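Local coordinates for protein aspartokinase (Arabidopsis thaliana, PDB 2CDQ) that catalyses the ATP-dependent phosphorylation of L-aspartate to 4-phospho-L-aspartate, the first step of the aspartate-family amino-acid pathway, and binds lysine and S-adenosylmethionine as allosteric effectors, at residues Lys418-Gln430 and Ser458-Ala471. Numbering follows the deposited sequence.
Sequences KGRAIISLIGNVQ and SKVNISFIVNEAEA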
loop_
_atom_site.group_PDB
_atom_site.type_symbol
_atom_site.label_atom_id
_atom_site.label_comp_id
_atom_site.label_asym_id
_atom_site.label_seq_id
_atom_site.Cartn_x
_atom_site.Cartn_y
_atom_site.Cartn_z
ATOM N N LYS A 418 -7.863 -16.760 -2.559
ATOM C CA LYS A 418 -9.251 -16.605 -2.151
ATOM C C LYS A 418 -9.446 -17.025 -0.699
ATOM O O LYS A 418 -8.529 -17.547 -0.062
ATOM C CB LYS A 418 -10.173 -17.403 -3.081
ATOM C CG LYS A 418 -10.468 -16.706 -4.418
ATOM C CD LYS A 418 -11.233 -17.598 -5.401
ATOM C CE LYS A 418 -10.293 -18.497 -6.206
ATOM N NZ LYS A 418 -10.989 -19.165 -7.348
ATOM N N GLY A 419 -10.637 -16.768 -0.172
ATOM C CA GLY A 419 -11.006 -17.233 1.158
ATOM C C GLY A 419 -10.172 -16.721 2.313
ATOM O O GLY A 419 -9.896 -17.469 3.250
ATOM N N ARG A 420 -9.769 -15.451 2.242
ATOM C CA ARG A 420 -9.155 -14.752 3.389
ATOM C C ARG A 420 -10.185 -13.862 4.085
ATOM O O ARG A 420 -11.336 -13.778 3.659
ATOM C CB ARG A 420 -7.935 -13.903 2.975
ATOM C CG ARG A 420 -6.956 -14.560 2.013
ATOM C CD ARG A 420 -6.175 -15.693 2.648
ATOM N NE ARG A 420 -6.147 -16.832 1.733
ATOM C CZ ARG A 420 -5.164 -17.724 1.644
ATOM N NH1 ARG A 420 -4.088 -17.629 2.409
ATOM N NH2 ARG A 420 -5.261 -18.712 0.768
ATOM N N ALA A 421 -9.758 -13.193 5.152
ATOM C CA ALA A 421 -10.623 -12.283 5.897
ATOM C C ALA A 421 -9.773 -11.216 6.562
ATOM O O ALA A 421 -8.606 -11.467 6.877
ATOM C CB ALA A 421 -11.431 -13.048 6.940
ATOM N N ILE A 422 -10.361 -10.035 6.771
ATOM C CA ILE A 422 -9.680 -8.922 7.434
ATOM C C ILE A 422 -10.235 -8.717 8.840
ATOM O O ILE A 422 -11.441 -8.553 9.013
ATOM C CB ILE A 422 -9.874 -7.575 6.685
ATOM C CG1 ILE A 422 -9.904 -7.748 5.152
ATOM C CG2 ILE A 422 -8.855 -6.537 7.174
ATOM C CD1 ILE A 422 -8.664 -7.338 4.423
ATOM N N ILE A 423 -9.362 -8.731 9.843
ATOM C CA ILE A 423 -9.716 -8.231 11.172
ATOM C C ILE A 423 -9.129 -6.831 11.298
ATOM O O ILE A 423 -7.924 -6.639 11.148
ATOM C CB ILE A 423 -9.191 -9.149 12.317
ATOM C CG1 ILE A 423 -9.893 -10.507 12.277
ATOM C CG2 ILE A 423 -9.370 -8.488 13.698
ATOM C CD1 ILE A 423 -9.137 -11.601 12.999
ATOM N N SER A 424 -9.988 -5.852 11.541
ATOM C CA SER A 424 -9.533 -4.486 11.764
ATOM C C SER A 424 -9.621 -4.141 13.241
ATOM O O SER A 424 -10.672 -4.300 13.859
ATOM C CB SER A 424 -10.352 -3.491 10.939
ATOM O OG SER A 424 -9.841 -3.364 9.623
ATOM N N LEU A 425 -8.507 -3.682 13.801
ATOM C CA LEU A 425 -8.483 -3.154 15.157
ATOM C C LEU A 425 -8.593 -1.634 15.141
ATOM O O LEU A 425 -7.724 -0.944 14.602
ATOM C CB LEU A 425 -7.206 -3.589 15.873
ATOM C CG LEU A 425 -7.222 -4.798 16.817
ATOM C CD1 LEU A 425 -8.295 -5.835 16.474
ATOM C CD2 LEU A 425 -5.831 -5.431 16.885
ATOM N N ILE A 426 -9.676 -1.124 15.718
ATOM C CA ILE A 426 -9.909 0.312 15.834
ATOM C C ILE A 426 -9.673 0.712 17.286
ATOM O O ILE A 426 -10.444 0.336 18.175
ATOM C CB ILE A 426 -11.360 0.698 15.436
ATOM C CG1 ILE A 426 -11.848 -0.104 14.208
ATOM C CG2 ILE A 426 -11.489 2.208 15.259
ATOM C CD1 ILE A 426 -11.145 0.193 12.890
ATOM N N GLY A 427 -8.607 1.468 17.532
ATOM C CA GLY A 427 -8.255 1.830 18.899
ATOM C C GLY A 427 -7.650 3.209 19.101
ATOM O O GLY A 427 -7.749 4.098 18.246
ATOM N N ASN A 428 -7.030 3.371 20.264
ATOM C CA ASN A 428 -6.400 4.612 20.644
ATOM C C ASN A 428 -4.956 4.593 20.193
ATOM O O ASN A 428 -4.143 3.818 20.691
ATOM C CB ASN A 428 -6.493 4.804 22.161
ATOM C CG ASN A 428 -5.876 6.111 22.635
ATOM O OD1 ASN A 428 -5.250 6.849 21.868
ATOM N ND2 ASN A 428 -6.054 6.399 23.916
ATOM N N VAL A 429 -4.639 5.478 19.261
ATOM C CA VAL A 429 -3.324 5.482 18.647
ATOM C C VAL A 429 -2.177 5.681 19.663
ATOM O O VAL A 429 -1.051 5.224 19.448
ATOM C CB VAL A 429 -3.281 6.466 17.441
ATOM C CG1 VAL A 429 -2.705 7.816 17.841
ATOM C CG2 VAL A 429 -2.500 5.835 16.290
ATOM N N GLN A 430 -2.491 6.324 20.787
ATOM C CA GLN A 430 -1.536 6.518 21.881
ATOM C C GLN A 430 -1.064 5.219 22.557
ATOM O O GLN A 430 -0.045 5.206 23.247
ATOM C CB GLN A 430 -2.116 7.478 22.929
ATOM C CG GLN A 430 -1.355 8.795 23.083
ATOM C CD GLN A 430 -1.442 9.696 21.861
ATOM O OE1 GLN A 430 -2.523 9.922 21.314
ATOM N NE2 GLN A 430 -0.298 10.222 21.433
ATOM N N SER A 458 -0.236 7.023 11.638
ATOM C CA SER A 458 -0.878 7.229 12.946
ATOM C C SER A 458 -2.398 7.024 12.941
ATOM O O SER A 458 -3.132 7.679 13.695
ATOM C CB SER A 458 -0.512 8.603 13.518
ATOM O OG SER A 458 0.875 8.687 13.776
ATOM N N LYS A 459 -2.866 6.108 12.098
ATOM C CA LYS A 459 -4.296 5.882 11.926
ATOM C C LYS A 459 -4.842 5.031 13.063
ATOM O O LYS A 459 -4.112 4.237 13.651
ATOM C CB LYS A 459 -4.588 5.250 10.553
ATOM C CG LYS A 459 -4.301 6.172 9.342
ATOM C CD LYS A 459 -4.818 7.583 9.606
ATOM C CE LYS A 459 -5.272 8.307 8.352
ATOM N NZ LYS A 459 -4.222 9.176 7.771
ATOM N N VAL A 460 -6.116 5.223 13.387
ATOM C CA VAL A 460 -6.786 4.443 14.436
ATOM C C VAL A 460 -7.047 2.987 14.010
ATOM O O VAL A 460 -7.342 2.133 14.843
ATOM C CB VAL A 460 -8.117 5.123 14.910
ATOM C CG1 VAL A 460 -7.830 6.401 15.681
ATOM C CG2 VAL A 460 -9.034 5.420 13.733
ATOM N N ASN A 461 -6.911 2.725 12.712
ATOM C CA ASN A 461 -7.272 1.452 12.084
ATOM C C ASN A 461 -6.045 0.643 11.664
ATOM O O ASN A 461 -5.260 1.085 10.826
ATOM C CB ASN A 461 -8.157 1.747 10.856
ATOM C CG ASN A 461 -8.628 0.488 10.120
ATOM O OD1 ASN A 461 -7.961 -0.547 10.112
ATOM N ND2 ASN A 461 -9.782 0.592 9.474
ATOM N N ILE A 462 -5.884 -0.544 12.242
ATOM C CA ILE A 462 -4.861 -1.486 11.773
ATOM C C ILE A 462 -5.496 -2.804 11.335
ATOM O O ILE A 462 -6.308 -3.380 12.059
ATOM C CB ILE A 462 -3.736 -1.711 12.819
ATOM C CG1 ILE A 462 -2.681 -2.678 12.276
ATOM C CG2 ILE A 462 -4.304 -2.182 14.156
ATOM C CD1 ILE A 462 -1.646 -3.111 13.300
ATOM N N SER A 463 -5.130 -3.268 10.144
ATOM C CA SER A 463 -5.754 -4.451 9.563
ATOM C C SER A 463 -4.831 -5.669 9.521
ATOM O O SER A 463 -3.662 -5.556 9.152
ATOM C CB SER A 463 -6.277 -4.133 8.161
ATOM O OG SER A 463 -7.254 -3.106 8.206
ATOM N N PHE A 464 -5.370 -6.822 9.917
ATOM C CA PHE A 464 -4.707 -8.113 9.719
ATOM C C PHE A 464 -5.456 -8.915 8.680
ATOM O O PHE A 464 -6.684 -9.015 8.735
ATOM C CB PHE A 464 -4.714 -8.969 10.988
ATOM C CG PHE A 464 -4.279 -8.259 12.224
ATOM C CD1 PHE A 464 -4.968 -8.462 13.412
ATOM C CD2 PHE A 464 -3.183 -7.403 12.214
ATOM C CE1 PHE A 464 -4.577 -7.823 14.574
ATOM C CE2 PHE A 464 -2.783 -6.753 13.370
ATOM C CZ PHE A 464 -3.481 -6.961 14.554
ATOM N N ILE A 465 -4.722 -9.518 7.756
ATOM C CA ILE A 465 -5.325 -10.501 6.855
ATOM C C ILE A 465 -5.130 -11.912 7.414
ATOM O O ILE A 465 -4.014 -12.348 7.711
ATOM C CB ILE A 465 -4.838 -10.358 5.397
ATOM C CG1 ILE A 465 -5.560 -9.195 4.720
ATOM C CG2 ILE A 465 -5.075 -11.640 4.609
ATOM C CD1 ILE A 465 -5.114 -7.824 5.187
ATOM N N VAL A 466 -6.247 -12.607 7.553
ATOM C CA VAL A 466 -6.298 -13.880 8.218
ATOM C C VAL A 466 -7.048 -14.849 7.274
ATOM O O VAL A 466 -7.523 -14.427 6.211
ATOM C CB VAL A 466 -6.975 -13.664 9.594
ATOM C CG1 VAL A 466 -8.486 -13.882 9.526
ATOM C CG2 VAL A 466 -6.315 -14.499 10.670
ATOM N N ASN A 467 -7.126 -16.134 7.616
ATOM C CA ASN A 467 -7.973 -17.047 6.836
ATOM C C ASN A 467 -9.441 -16.991 7.258
ATOM O O ASN A 467 -9.749 -16.930 8.453
ATOM C CB ASN A 467 -7.464 -18.489 6.907
ATOM C CG ASN A 467 -6.165 -18.682 6.158
ATOM O OD1 ASN A 467 -5.992 -18.177 5.041
ATOM N ND2 ASN A 467 -5.236 -19.410 6.768
ATOM N N GLU A 468 -10.342 -17.020 6.276
ATOM C CA GLU A 468 -11.783 -16.941 6.544
ATOM C C GLU A 468 -12.255 -17.912 7.633
ATOM O O GLU A 468 -13.047 -17.538 8.497
ATOM C CB GLU A 468 -12.593 -17.118 5.251
ATOM C CG GLU A 468 -14.102 -17.322 5.443
ATOM C CD GLU A 468 -14.863 -16.080 5.915
ATOM O OE1 GLU A 468 -16.074 -16.225 6.210
ATOM O OE2 GLU A 468 -14.281 -14.971 5.991
ATOM N N ALA A 469 -11.745 -19.142 7.594
ATOM C CA ALA A 469 -12.158 -20.195 8.525
ATOM C C ALA A 469 -11.773 -19.943 9.990
ATOM O O ALA A 469 -12.441 -20.436 10.894
ATOM C CB ALA A 469 -11.626 -21.544 8.062
ATOM N N GLU A 470 -10.700 -19.188 10.220
ATOM C CA GLU A 470 -10.185 -18.959 11.570
ATOM C C GLU A 470 -10.608 -17.591 12.119
ATOM O O GLU A 470 -10.428 -17.299 13.308
ATOM C CB GLU A 470 -8.657 -19.088 11.571
ATOM C CG GLU A 470 -7.935 -17.949 10.846
ATOM C CD GLU A 470 -6.456 -18.211 10.595
ATOM O OE1 GLU A 470 -5.896 -17.552 9.694
ATOM O OE2 GLU A 470 -5.851 -19.064 11.283
ATOM N N ALA A 471 -11.180 -16.773 11.241
ATOM C CA ALA A 471 -11.490 -15.372 11.520
ATOM C C ALA A 471 -12.400 -15.164 12.728
ATOM O O ALA A 471 -12.065 -14.420 13.641
ATOM C CB ALA A 471 -12.099 -14.714 10.270
#
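Ser424 and Ser463 both carry OG beside the backbone N (chi1 -85° and -61°), and across a non-hydrogen-bonded pair this brings the two hydroxyls together in a 3.0 Å hydrogen bond, Ser424 OG to Ser463 OG. On the same face Ile422 and Ile465 lie side by side, CD1 of Ile422 resting 3.6 Å from CG1 of Ile465. On the face that carries Ile423, Leu425, Ile462 and Phe464 the side chains are apolar: Leu425 crosses Phe464 obliquely, its CD2 3.6 Å from the ring atom CE1, and Leu425 CB meets Ile462 CG2. Backbone hydrogen bonds pair Ala421, Ile423 and Leu425 with Val466, Phe464 and Ile462 in both directions, and Gly427 N continues the ladder to Val460 O at 3.0 Å. At the far end, just past strand 461-467, Glu468 N donates to Gly419 O (3.1 Å). Beside it Asn467 OD1 lies over one face of the Arg420 guanidinium, whose NE hydrogen-bonds to Lys418 O in the guanidinium plane, while NH1 is hydrogen-bonded to Gln451 OE1. These are the two central strands of the antiparallel four-stranded sheet of the second ACT domain: strand 332-339, which precedes the other ACT sheet in the chain, pairs with the other edge of 420-427, strand 452-455 flanks 461-467, and helix 468-483 packs on Ile423 and Leu425 as Phe440 of helix 432-446 meets the Phe464 ring.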